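Local coordinates for penicillin binding protein 2X (Streptococcus thermophilus, PDB 5U47), which probably acts as a transpeptidase that cross-links septal peptidoglycan during cell division, and belongs to the penicillin-binding proteins that beta-lactams inactivate by acylating an active-site serine, at residues 590-595 with 607-612; 616-621 with 644-649; 627-632 with 640-645; 654-659 with 683-688. The protein carries 1 engineered substitution. One frame throughout, in Å; residues are numbered along the deposited sequence.

Interaction 1: residues 590-595 with 607-612; sequences TSYQTG and NTLRQN
Tyr592 lays its ring against Asn612 at the end of helix 602-611, and the pair illustrates how an amide can serve as a flat packing surface. Tyr592 CB points toward the helix end, CG stands anti to the backbone N (chi1 177°), and the tyrosine side chain meets that of the asparagine at about a right angle. Asn612 CB sits over the centre of the Tyr592 ring, 3.8 Å from its centroid, as a CH-pi donor. The carboxamide beyond it is stacked on the same ring, the two planes only 14° apart, and Asn612 CG comes within 3.5 Å of Tyr592 CE1.

A bond back to the last turn of the helix steadies the amide. Asn612 ND2 donates to Thr608 O at 2.9 Å, a bond that lies close to the amide plane but reaches the carbonyl from above the plane of the latter. At the far end of the ring, Leu609 CD2 comes to the edge, 3.8 Å from Tyr592 CE2 and 3.7 Å from Tyr592 OH.

Two residues further on, Thr594 adds its methyl: CG2 lies 3.9 Å from Leu609 CD2. Its hydroxyl is engaged locally, Thr594 OG1 donating to Gly595 O at 2.6 Å.

No hydrogen bond crosses this contact. Its chemistry is therefore that of dispersion and of a stacked amide and ring, and the polar bond inside 607-612, Asn612 ND2 to Thr608 O, acts indirectly, by holding the asparagine amide in its place against the aromatic face.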
# COMPACT_ATOMS: atom_id res chain seq x y z
N THR A 590 2.84 -6.39 22.05
CA THR A 590 4.29 -6.41 21.83
C THR A 590 4.85 -5.03 22.13
O THR A 590 4.26 -4.02 21.73
CB THR A 590 4.66 -6.76 20.36
OG1 THR A 590 3.90 -7.89 19.90
CG2 THR A 590 6.15 -7.06 20.23
N SER A 591 5.97 -4.98 22.85
CA SER A 591 6.59 -3.71 23.17
C SER A 591 7.35 -3.16 21.95
O SER A 591 7.80 -3.93 21.08
CB SER A 591 7.54 -3.87 24.38
OG SER A 591 8.65 -4.67 24.03
N TYR A 592 7.46 -1.83 21.87
CA TYR A 592 8.20 -1.16 20.79
C TYR A 592 8.80 0.15 21.29
O TYR A 592 8.16 0.85 22.08
CB TYR A 592 7.31 -0.84 19.57
CG TYR A 592 8.04 -0.09 18.47
CD1 TYR A 592 8.96 -0.74 17.63
CD2 TYR A 592 7.86 1.29 18.30
CE1 TYR A 592 9.66 -0.05 16.65
CE2 TYR A 592 8.55 1.99 17.31
CZ TYR A 592 9.43 1.32 16.48
OH TYR A 592 10.12 2.02 15.50
N GLN A 593 10.01 0.46 20.86
CA GLN A 593 10.66 1.73 21.19
C GLN A 593 11.38 2.26 19.94
O GLN A 593 11.80 1.49 19.08
CB GLN A 593 11.56 1.60 22.43
CG GLN A 593 12.59 0.51 22.38
CD GLN A 593 13.30 0.32 23.73
OE1 GLN A 593 12.68 0.05 24.76
NE2 GLN A 593 14.61 0.44 23.71
N THR A 594 11.47 3.57 19.81
CA THR A 594 12.06 4.15 18.61
C THR A 594 13.53 3.92 18.46
O THR A 594 14.02 3.79 17.34
CB THR A 594 11.90 5.68 18.54
OG1 THR A 594 12.62 6.30 19.60
CG2 THR A 594 10.45 6.11 18.61
N GLY A 595 14.24 3.86 19.59
CA GLY A 595 15.69 3.87 19.56
C GLY A 595 16.09 5.33 19.28
O GLY A 595 15.22 6.22 19.21
N ASN A 607 7.73 6.73 8.34
CA ASN A 607 7.33 5.55 7.58
C ASN A 607 7.58 4.26 8.39
O ASN A 607 6.72 3.38 8.44
CB ASN A 607 8.12 5.52 6.26
CG ASN A 607 7.51 4.61 5.23
OD1 ASN A 607 6.32 4.74 4.90
ND2 ASN A 607 8.31 3.73 4.66
N THR A 608 8.75 4.18 9.02
CA THR A 608 9.14 3.06 9.89
C THR A 608 8.22 2.96 11.11
O THR A 608 7.77 1.89 11.45
CB THR A 608 10.61 3.21 10.33
OG1 THR A 608 11.42 3.10 9.16
CG2 THR A 608 11.04 2.14 11.33
N LEU A 609 7.93 4.09 11.73
CA LEU A 609 7.04 4.11 12.89
C LEU A 609 5.64 3.56 12.55
O LEU A 609 5.06 2.83 13.37
CB LEU A 609 6.92 5.53 13.43
CG LEU A 609 8.17 6.04 14.16
CD1 LEU A 609 8.07 7.54 14.42
CD2 LEU A 609 8.40 5.26 15.44
N ARG A 610 5.10 3.93 11.39
CA ARG A 610 3.79 3.40 10.97
C ARG A 610 3.81 1.90 10.68
O ARG A 610 2.81 1.21 10.90
CB ARG A 610 3.22 4.14 9.75
CG ARG A 610 2.81 5.55 10.09
CD ARG A 610 1.83 6.11 9.08
NE ARG A 610 1.37 7.40 9.55
CZ ARG A 610 1.95 8.57 9.30
NH1 ARG A 610 3.03 8.67 8.54
NH2 ARG A 610 1.41 9.66 9.83
N GLN A 611 4.94 1.37 10.21
CA GLN A 611 5.07 -0.08 10.04
C GLN A 611 4.92 -0.80 11.37
O GLN A 611 4.49 -1.97 11.42
CB GLN A 611 6.43 -0.42 9.44
CG GLN A 611 6.57 0.12 8.02
CD GLN A 611 7.98 0.01 7.47
OE1 GLN A 611 8.91 -0.36 8.19
NE2 GLN A 611 8.14 0.35 6.21
N ASN A 612 5.27 -0.09 12.45
CA ASN A 612 5.19 -0.60 13.80
C ASN A 612 3.94 -0.11 14.53
O ASN A 612 3.84 -0.23 15.75
CB ASN A 612 6.49 -0.27 14.56
CG ASN A 612 7.68 -1.04 13.99
OD1 ASN A 612 7.91 -2.20 14.37
ND2 ASN A 612 8.40 -0.42 13.05

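Interaction 2: residues 616-621 with 644-649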
# COMPACT_ATOMS: atom_id res chain seq x y z
N PRO A 616 2.79 8.77 14.03
CA PRO A 616 3.62 9.94 14.17
C PRO A 616 3.03 11.17 13.52
O PRO A 616 2.27 11.06 12.56
CB PRO A 616 4.89 9.53 13.43
CG PRO A 616 4.41 8.66 12.34
CD PRO A 616 3.23 7.92 12.91
N ILE A 617 3.36 12.33 14.07
CA ILE A 617 2.98 13.62 13.50
C ILE A 617 4.30 14.36 13.27
O ILE A 617 5.04 14.64 14.24
CB ILE A 617 2.12 14.46 14.45
CG1 ILE A 617 0.81 13.74 14.78
CG2 ILE A 617 1.86 15.82 13.83
CD1 ILE A 617 0.04 14.34 15.94
N VAL A 618 4.61 14.64 12.01
CA VAL A 618 5.85 15.31 11.64
C VAL A 618 5.57 16.80 11.61
O VAL A 618 4.66 17.25 10.90
CB VAL A 618 6.37 14.80 10.28
CG1 VAL A 618 7.59 15.59 9.81
CG2 VAL A 618 6.72 13.32 10.39
N LEU A 619 6.32 17.56 12.42
CA LEU A 619 6.14 19.01 12.51
C LEU A 619 7.18 19.74 11.68
O LEU A 619 8.39 19.66 11.96
CB LEU A 619 6.24 19.49 13.96
CG LEU A 619 5.29 18.85 14.97
CD1 LEU A 619 5.63 19.31 16.37
CD2 LEU A 619 3.84 19.16 14.65
N GLY A 620 6.71 20.45 10.66
CA GLY A 620 7.62 21.23 9.84
C GLY A 620 8.12 20.51 8.59
O GLY A 620 7.66 19.43 8.27
N VAL A 621 9.09 21.13 7.93
CA VAL A 621 9.59 20.67 6.64
C VAL A 621 11.07 20.36 6.56
O VAL A 621 11.57 20.07 5.48
CB VAL A 621 9.26 21.71 5.55
CG1 VAL A 621 7.76 21.86 5.42
CG2 VAL A 621 9.91 23.07 5.87
N ILE A 644 7.16 14.44 16.11
CA ILE A 644 8.53 14.46 15.60
C ILE A 644 8.70 15.90 15.10
O ILE A 644 8.09 16.29 14.10
CB ILE A 644 8.74 13.47 14.44
CG1 ILE A 644 8.55 12.03 14.90
CG2 ILE A 644 10.13 13.62 13.83
CD1 ILE A 644 8.53 11.03 13.76
N MET A 645 9.49 16.69 15.82
CA MET A 645 9.73 18.07 15.39
C MET A 645 10.97 18.12 14.54
O MET A 645 12.04 17.74 14.99
CB MET A 645 9.90 19.02 16.57
CG MET A 645 9.86 20.50 16.18
SD MET A 645 10.14 21.56 17.61
CE MET A 645 11.91 21.40 17.81
N THR A 646 10.83 18.59 13.30
CA THR A 646 11.98 18.67 12.40
C THR A 646 12.75 19.94 12.70
O THR A 646 12.30 20.78 13.49
CB THR A 646 11.56 18.71 10.93
OG1 THR A 646 10.93 19.96 10.63
CG2 THR A 646 10.62 17.56 10.61
N ASN A 647 13.88 20.10 12.02
CA ASN A 647 14.72 21.28 12.22
C ASN A 647 14.22 22.54 11.48
O ASN A 647 14.84 23.57 11.58
CB ASN A 647 16.19 21.00 11.89
CG ASN A 647 16.43 20.66 10.44
OD1 ASN A 647 15.57 20.09 9.76
ND2 ASN A 647 17.62 20.96 9.96
N GLU A 648 13.11 22.45 10.75
CA GLU A 648 12.53 23.64 10.10
C GLU A 648 11.03 23.63 10.32
O GLU A 648 10.27 23.04 9.55
CB GLU A 648 12.88 23.71 8.62
CG GLU A 648 12.37 25.00 7.98
CD GLU A 648 12.80 25.17 6.54
OE1 GLU A 648 13.43 24.24 5.99
OE2 GLU A 648 12.49 26.24 5.97
N PHE A 649 10.61 24.33 11.37
CA PHE A 649 9.22 24.33 11.82
C PHE A 649 8.83 25.75 12.22
O PHE A 649 9.23 26.23 13.28
CB PHE A 649 9.08 23.32 12.97
CG PHE A 649 7.71 23.27 13.61
CD1 PHE A 649 6.56 23.19 12.84
CD2 PHE A 649 7.59 23.23 14.99
CE1 PHE A 649 5.30 23.12 13.43
CE2 PHE A 649 6.34 23.15 15.59
CZ PHE A 649 5.19 23.10 14.81
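Leu619 and Phe649 form the tight end of a contact that begins as a pair of parallel strands. Strands 616-619 and 644-646 run with axes 4.7 Å apart, and the ladder alternates in the usual parallel manner: Ile644 N donates to Ile617 O, then Leu619 N donates to Ile644 O at 2.8 Å. Leu619 O is gripped twice by one residue, from Thr646 N at 3.0 Å and from Thr646 OG1 at 2.9 Å. The threonine hydroxyl can reach it because OG1 stands between the backbone N and the carbonyl carbon (chi1 70°), while its methyl CG2 meets Val618 CG1 at 3.7 Å. The same hydroxyl also accepts from Gly622 N.

Over this end the chain folds back, and the Phe649 ring lies across Leu619, whose CB is 3.7 Å from the ring centroid and only 7° off the normal, a CH-pi contact over the centre of the face. Gly620, with positive phi, passes so close to Glu648 O that its CA is 3.2 Å away; a beta-carbon there would run into Glu648 O and Thr646 OG1.

Beyond the glycine the packing thins toward solvent. Val621 N still donates to Glu648 O at 2.8 Å, but the exposed side chains meet at the rim, Val621 CG2 against the carboxylate carbon and CG of Glu648.

On one side of the sheet, Pro616 and Ile644 pack on Leu609 of helix 602-611. On the other, Leu619 and Met645 reach Trp669 of helix 660-670. Within the sheet, strand 625-628 pairs with the other edge of 641-646.

Interaction 3: residues 627-632 with 640-645; sequences KVSVDA and EQILIM
Lys627 and Val628 pair in antiparallel fashion with Met645 and Ile644, Lys627 with Met645 as the hydrogen-bonded pair (Met645 N to Lys627 O, 2.8 Å) and Val628 with Ile644 as the non-hydrogen-bonded one, after which Ser629 N still donates to Leu643 O at 3.0 Å.

At the next position a side chain replaces the main chain as acceptor. Ser629 OG is turned between the backbone N and the carbonyl carbon (chi1 67°), and there it receives the Leu643 N-H at 2.9 Å in a nearly straight bond of 175°. The same hydroxyl holds a water at 2.6 Å from Ser629 OG, which makes a weak bond to Gln641 O. The serine thus extends the ladder by one rung beyond the point where 627-632 ceases to be a strand.

Apolar contacts lie on both sides of this backbone ladder. Lys627 and Met645 lie side by side, pointing the same way, with the lysine CD 3.8 Å from Met645 CE. Ile642 crosses Val630 at about a right angle, its CG2 3.9 Å from Val630 CG1, and its CD1 lies 4.3 Å from Val628 CG1.

Strand 641-646 is the central strand of three here, with 615-619 on its other edge. Lys627 and Leu643 touch Trp669 of helix 660-670, Ser629 and Leu643 touch Asn662 of the same helix, and Val628 rests on Ile597 and Ile598.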
# COMPACT_ATOMS: atom_id res chain seq x y z
N LYS A 627 13.63 17.13 17.68
CA LYS A 627 13.06 16.66 18.95
C LYS A 627 11.95 15.66 18.71
O LYS A 627 11.31 15.67 17.64
CB LYS A 627 12.48 17.81 19.77
CG LYS A 627 13.51 18.76 20.32
CD LYS A 627 12.87 19.88 21.12
CE LYS A 627 13.92 20.90 21.51
NZ LYS A 627 13.31 22.07 22.19
N VAL A 628 11.73 14.80 19.71
CA VAL A 628 10.66 13.80 19.65
C VAL A 628 9.95 13.81 21.00
O VAL A 628 10.61 13.98 22.05
CB VAL A 628 11.23 12.39 19.35
CG1 VAL A 628 10.10 11.40 19.10
CG2 VAL A 628 12.14 12.44 18.12
N SER A 629 8.62 13.62 20.99
CA SER A 629 7.81 13.70 22.22
C SER A 629 7.95 12.50 23.18
O SER A 629 7.38 12.53 24.27
CB SER A 629 6.34 13.91 21.89
OG SER A 629 5.79 12.78 21.25
N VAL A 630 8.65 11.46 22.74
CA VAL A 630 8.94 10.28 23.54
C VAL A 630 10.44 10.01 23.42
O VAL A 630 11.07 10.34 22.39
CB VAL A 630 8.13 9.04 23.10
CG1 VAL A 630 6.63 9.27 23.32
CG2 VAL A 630 8.41 8.66 21.64
N ASP A 631 10.99 9.39 24.45
CA ASP A 631 12.42 9.09 24.51
C ASP A 631 12.79 7.81 23.74
O ASP A 631 11.94 6.99 23.43
CB ASP A 631 12.85 8.98 25.98
CG ASP A 631 12.62 10.27 26.77
OD1 ASP A 631 12.65 11.37 26.17
OD2 ASP A 631 12.43 10.17 28.00
N ALA A 632 14.09 7.65 23.48
CA ALA A 632 14.62 6.54 22.71
C ALA A 632 14.25 5.16 23.25
O ALA A 632 14.06 4.24 22.46
CB ALA A 632 16.15 6.65 22.60
N GLU A 640 -0.23 4.73 19.40
CA GLU A 640 0.10 5.89 20.17
C GLU A 640 0.57 7.02 19.22
O GLU A 640 1.31 6.80 18.28
CB GLU A 640 1.17 5.55 21.22
CG GLU A 640 1.61 6.74 22.06
CD GLU A 640 2.49 6.34 23.23
OE1 GLU A 640 2.51 5.14 23.59
OE2 GLU A 640 3.14 7.23 23.79
N GLN A 641 0.08 8.23 19.49
CA GLN A 641 0.39 9.39 18.70
C GLN A 641 1.60 10.10 19.30
O GLN A 641 1.60 10.42 20.48
CB GLN A 641 -0.80 10.33 18.72
CG GLN A 641 -0.71 11.54 17.81
CD GLN A 641 -1.86 12.49 18.09
OE1 GLN A 641 -1.83 13.25 19.06
NE2 GLN A 641 -2.91 12.41 17.27
N ILE A 642 2.61 10.36 18.49
CA ILE A 642 3.81 11.03 18.96
C ILE A 642 4.16 12.18 18.02
O ILE A 642 3.74 12.20 16.86
CB ILE A 642 5.01 10.07 19.09
CG1 ILE A 642 5.51 9.60 17.71
CG2 ILE A 642 4.66 8.90 20.01
CD1 ILE A 642 6.87 8.96 17.76
N LEU A 643 4.94 13.14 18.54
CA LEU A 643 5.38 14.28 17.75
C LEU A 643 6.85 14.14 17.37
O LEU A 643 7.66 13.77 18.20
CB LEU A 643 5.25 15.57 18.52
CG LEU A 643 3.89 15.99 19.05
CD1 LEU A 643 4.07 17.30 19.81
CD2 LEU A 643 2.89 16.13 17.91
N ILE A 644 7.16 14.44 16.11
CA ILE A 644 8.53 14.46 15.60
C ILE A 644 8.70 15.90 15.10
O ILE A 644 8.09 16.29 14.10
CB ILE A 644 8.74 13.47 14.44
CG1 ILE A 644 8.55 12.03 14.90
CG2 ILE A 644 10.13 13.62 13.83
CD1 ILE A 644 8.53 11.03 13.76
N MET A 645 9.49 16.69 15.82
CA MET A 645 9.73 18.07 15.39
C MET A 645 10.97 18.12 14.54
O MET A 645 12.04 17.74 14.99
CB MET A 645 9.90 19.02 16.57
CG MET A 645 9.86 20.50 16.18
SD MET A 645 10.14 21.56 17.61
CE MET A 645 11.91 21.40 17.81
O HOH W 1 3.78 11.87 22.64

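Interaction 4: residues 654-659 with 683-688; sequences DMYGWT and TVTKQS
Three hydrogen bonds stitch Met655, Gly657 and Trp658 to strand 683-687. Two are between backbones: Gly657 N donates to Val684 O at 2.8 Å, and Val684 N donates back to Trp658 O at 2.9 Å. The third uses a side chain, Gln687 OE1 accepting from Met655 N at 2.8 Å, in the carbonyl plane and on a lone pair. Gln687 NE2 is satisfied by Pro653 O and Val689 O, which sets the amide flip.

The loop braces itself with bonds of its own. Tyr656 N donates to Asp654 OD1, an Asx turn, and Trp658 N to Met655 O closes a type II turn with Gly657 at its third position. Asp654 OD2 is held by Lys459 N.

Van der Waals and ring contacts make up the rest. Tyr656 CB points away from the strand, but with CG anti to the backbone N (chi1 -169°) the ring comes back to it, and Val684 O lies 3.7 Å above its centre. Thr685 O approaches the ring edge, 3.4 Å from CE2 of Tyr656. The edge contact probably suits the polarity of the ring better than the one over its face. Val684 wedges into the turn, its CB 3.2 Å from Met655 O, and its CG2 is 3.9 Å from Trp658 CB.

Thr659 caps the helix that follows, through OG1 to Asn662 N, and Thr685 with Lys686 faces Thr704 as a classic beta bulge. A turn leading into a helix along an edge strand is consistent with the PASTA fold, in which a helix packs on a three-stranded sheet.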
# COMPACT_ATOMS: atom_id res chain seq x y z
N ASP A 654 -2.27 21.96 11.61
CA ASP A 654 -3.70 21.62 11.74
C ASP A 654 -3.57 20.61 12.89
O ASP A 654 -2.94 19.57 12.73
CB ASP A 654 -4.23 21.01 10.45
CG ASP A 654 -5.59 20.34 10.59
OD1 ASP A 654 -6.15 20.27 11.71
OD2 ASP A 654 -6.10 19.85 9.54
N MET A 655 -4.12 20.97 14.05
CA MET A 655 -3.95 20.17 15.24
C MET A 655 -5.15 19.27 15.52
O MET A 655 -5.23 18.66 16.59
CB MET A 655 -3.66 21.10 16.43
CG MET A 655 -2.39 21.94 16.27
SD MET A 655 -2.25 23.27 17.49
CE MET A 655 -2.09 22.33 18.99
N TYR A 656 -6.07 19.17 14.56
CA TYR A 656 -7.25 18.35 14.77
C TYR A 656 -6.85 16.91 15.09
O TYR A 656 -6.00 16.31 14.42
CB TYR A 656 -8.20 18.38 13.57
CG TYR A 656 -9.54 17.75 13.91
CD1 TYR A 656 -9.71 16.37 13.90
CD2 TYR A 656 -10.60 18.54 14.29
CE1 TYR A 656 -10.93 15.79 14.25
CE2 TYR A 656 -11.82 17.98 14.63
CZ TYR A 656 -11.97 16.61 14.61
OH TYR A 656 -13.17 16.08 14.96
N GLY A 657 -7.45 16.36 16.14
CA GLY A 657 -7.16 14.98 16.54
C GLY A 657 -5.94 14.78 17.44
O GLY A 657 -5.69 13.66 17.88
N TRP A 658 -5.17 15.83 17.71
CA TRP A 658 -4.02 15.71 18.62
C TRP A 658 -4.46 15.40 20.05
O TRP A 658 -5.47 15.94 20.54
CB TRP A 658 -3.22 17.02 18.68
CG TRP A 658 -2.35 17.30 17.51
CD1 TRP A 658 -2.51 16.86 16.24
CD2 TRP A 658 -1.23 18.20 17.49
NE1 TRP A 658 -1.54 17.38 15.43
CE2 TRP A 658 -0.74 18.20 16.17
CE3 TRP A 658 -0.58 18.96 18.46
CZ2 TRP A 658 0.37 18.98 15.79
CZ3 TRP A 658 0.54 19.73 18.08
CH2 TRP A 658 1.00 19.73 16.76
N THR A 659 -3.69 14.57 20.74
CA THR A 659 -3.95 14.35 22.16
C THR A 659 -3.53 15.60 22.94
O THR A 659 -2.71 16.39 22.48
CB THR A 659 -3.19 13.15 22.73
OG1 THR A 659 -1.77 13.34 22.57
CG2 THR A 659 -3.65 11.85 22.05
N THR A 683 -9.20 14.75 22.58
CA THR A 683 -8.34 15.14 21.51
C THR A 683 -8.92 16.43 20.94
O THR A 683 -10.12 16.70 21.07
CB THR A 683 -8.29 14.08 20.39
OG1 THR A 683 -9.63 13.68 20.06
CG2 THR A 683 -7.53 12.86 20.83
N VAL A 684 -8.07 17.18 20.29
CA VAL A 684 -8.42 18.47 19.73
C VAL A 684 -9.54 18.38 18.69
O VAL A 684 -9.48 17.56 17.74
CB VAL A 684 -7.18 19.10 19.07
CG1 VAL A 684 -7.51 20.42 18.38
CG2 VAL A 684 -6.08 19.29 20.10
N THR A 685 -10.56 19.21 18.89
CA THR A 685 -11.67 19.33 17.92
C THR A 685 -11.74 20.73 17.30
O THR A 685 -12.38 20.90 16.27
CB THR A 685 -13.04 18.99 18.54
OG1 THR A 685 -13.29 19.83 19.68
CG2 THR A 685 -13.11 17.51 18.93
N LYS A 686 -11.11 21.72 17.93
CA LYS A 686 -11.09 23.08 17.38
C LYS A 686 -9.86 23.82 17.90
O LYS A 686 -9.37 23.54 19.00
CB LYS A 686 -12.36 23.87 17.75
CG LYS A 686 -13.68 23.26 17.28
CD LYS A 686 -14.88 24.14 17.56
CE LYS A 686 -14.86 25.42 16.73
NZ LYS A 686 -16.09 26.23 16.92
N GLN A 687 -9.35 24.76 17.09
CA GLN A 687 -8.21 25.59 17.48
C GLN A 687 -8.60 27.02 17.09
O GLN A 687 -9.22 27.23 16.06
CB GLN A 687 -6.92 25.13 16.79
CG GLN A 687 -6.92 25.17 15.27
CD GLN A 687 -5.72 24.44 14.72
OE1 GLN A 687 -5.70 23.21 14.70
NE2 GLN A 687 -4.72 25.17 14.25
N SER A 688 -8.28 27.99 17.95
CA SER A 688 -8.69 29.39 17.74
C SER A 688 -7.78 30.14 16.76
O SER A 688 -8.13 31.21 16.31
CB SER A 688 -8.72 30.14 19.08
OG SER A 688 -7.40 30.28 19.63

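The four contacts form a chain through two consecutive PASTA domains. Interactions 2 and 3 share Ile644 and Met645 on strand 641-646, their centres 10 Å apart, and interaction 1 packs on that sheet through Leu609 CD1, 3.6 Å from Ile644 CD1. Interaction 4 belongs to the second domain, yet joins the first where Gln641 OE1 lies 2.8 Å from Thr659 N and Leu619 CD2 is 3.6 Å from Trp658 CH2; from interaction 1 it stays about 10 Å away at the nearest atoms. Both ends also meet the transpeptidase part of the chain, interaction 1 through the Arg610-Glu455 salt bridge and interaction 4 through Asp654 and Lys459. None includes a residue of the probable SxxK catalytic motif.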